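Protease 2A (Rhinovirus C, PDB 5X45) probably cleaves the viral polyprotein as a chymotrypsin-like cysteine protease, like other enteroviral 2A proteases. Local coordinates at residues 35-40 and 118-123. Sequence-based numbering, arbitrary orientation.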
# COMPACT_ATOMS: atom_id res chain seq x y z
N ALA A 35 4.08 -2.46 9.23
CA ALA A 35 3.30 -1.84 8.17
C ALA A 35 3.58 -2.51 6.83
O ALA A 35 3.10 -2.05 5.79
CB ALA A 35 3.61 -0.35 8.09
N ASP A 36 4.37 -3.59 6.86
CA ASP A 36 4.81 -4.30 5.66
C ASP A 36 5.33 -3.31 4.62
O ASP A 36 4.99 -3.37 3.43
CB ASP A 36 3.67 -5.15 5.08
CG ASP A 36 4.14 -6.08 3.98
OD1 ASP A 36 5.35 -6.40 3.96
OD2 ASP A 36 3.31 -6.49 3.13
N LEU A 37 6.18 -2.40 5.07
CA LEU A 37 6.58 -1.26 4.25
C LEU A 37 8.08 -1.05 4.24
O LEU A 37 8.73 -1.05 5.29
CB LEU A 37 5.92 0.02 4.75
CG LEU A 37 6.22 1.28 3.95
CD1 LEU A 37 5.57 1.22 2.56
CD2 LEU A 37 5.76 2.51 4.72
N GLN A 38 8.62 -0.86 3.05
CA GLN A 38 10.02 -0.49 2.90
C GLN A 38 10.11 0.77 2.06
O GLN A 38 9.43 0.88 1.04
CB GLN A 38 10.84 -1.60 2.26
CG GLN A 38 12.24 -1.14 1.88
CD GLN A 38 13.18 -2.26 1.50
OE1 GLN A 38 13.05 -3.40 1.96
NE2 GLN A 38 14.13 -1.96 0.62
N VAL A 39 10.89 1.74 2.51
CA VAL A 39 11.07 2.95 1.71
C VAL A 39 12.54 3.15 1.37
O VAL A 39 13.40 3.11 2.25
CB VAL A 39 10.54 4.20 2.42
CG1 VAL A 39 10.58 5.39 1.46
CG2 VAL A 39 9.13 3.96 2.93
N ASP A 40 12.81 3.37 0.08
CA ASP A 40 14.16 3.60 -0.40
C ASP A 40 14.27 4.99 -0.99
O ASP A 40 13.34 5.48 -1.62
CB ASP A 40 14.57 2.54 -1.43
CG ASP A 40 14.76 1.15 -0.82
OD1 ASP A 40 14.15 0.87 0.23
OD2 ASP A 40 15.54 0.35 -1.37
N ILE A 118 -2.36 7.43 -1.67
CA ILE A 118 -2.40 7.45 -0.21
C ILE A 118 -2.17 6.06 0.39
O ILE A 118 -2.01 5.94 1.61
CB ILE A 118 -3.76 7.98 0.32
CG1 ILE A 118 -4.91 7.09 -0.15
CG2 ILE A 118 -3.98 9.42 -0.09
CD1 ILE A 118 -6.25 7.50 0.39
N GLY A 119 -2.12 5.03 -0.44
CA GLY A 119 -2.02 3.68 0.08
C GLY A 119 -1.61 2.59 -0.90
O GLY A 119 -1.53 2.82 -2.11
N MET A 120 -1.33 1.42 -0.35
CA MET A 120 -0.97 0.23 -1.14
C MET A 120 -1.65 -0.99 -0.54
O MET A 120 -1.70 -1.13 0.68
CB MET A 120 0.54 -0.00 -1.13
CG MET A 120 1.34 0.74 -2.18
SD MET A 120 3.07 0.18 -2.19
CE MET A 120 3.53 0.49 -0.48
N ILE A 121 -2.16 -1.87 -1.39
CA ILE A 121 -2.74 -3.11 -0.88
C ILE A 121 -1.68 -3.88 -0.12
O ILE A 121 -0.56 -4.06 -0.61
CB ILE A 121 -3.29 -3.99 -2.00
CG1 ILE A 121 -4.43 -3.28 -2.72
CG2 ILE A 121 -3.70 -5.34 -1.43
CD1 ILE A 121 -5.05 -4.10 -3.82
N THR A 122 -2.03 -4.33 1.08
CA THR A 122 -1.08 -5.06 1.92
C THR A 122 -1.65 -6.41 2.35
O THR A 122 -0.91 -7.33 2.72
CB THR A 122 -0.72 -4.24 3.16
OG1 THR A 122 0.37 -4.85 3.85
CG2 THR A 122 -1.92 -4.10 4.08
N ALA A 123 -2.97 -6.52 2.29
CA ALA A 123 -3.69 -7.72 2.66
C ALA A 123 -5.15 -7.55 2.26
O ALA A 123 -5.60 -6.44 1.99
CB ALA A 123 -3.58 -7.99 4.15
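Asp36 and Thr122 bring two oxygens together without a hydrogen bond between them: carboxylate OD2 of Asp36 lies 3.4 Å from hydroxyl OG1 of Thr122, yet each is engaged by a different partner. Thr122 OG1 bonds with Gln92 OE1, whereas Asp36 holds Tyr87 OH through OD1 and its OD2 is in a weak hydrogen bond with His20 ND1. The two side chains run past one another in opposite directions, and Thr122 OG1 also rests 3.5 Å from Asp36 CB. Because Thr122 carries OG1 anti to its own nitrogen (chi1 -170°), it is the hydroxyl and not the methyl that meets the aspartate.

Beside this polar pair lies an apolar one. Met120, its chain bent at chi3 (-56°), puts CE 3.7 Å from CD1 of Leu37, and the two side chains cross nearly at right angles. A G1 beta bulge at Asp36 and Leu37, with Asp36 in a left-handed backbone conformation, begins the strand. The contact thus joins the N-terminal sheet to the C-terminal barrel, and the Asp36–His20 pairing at their interface is consistent with the Asp–His part of the catalytic triad in chymotrypsin-like cysteine proteases.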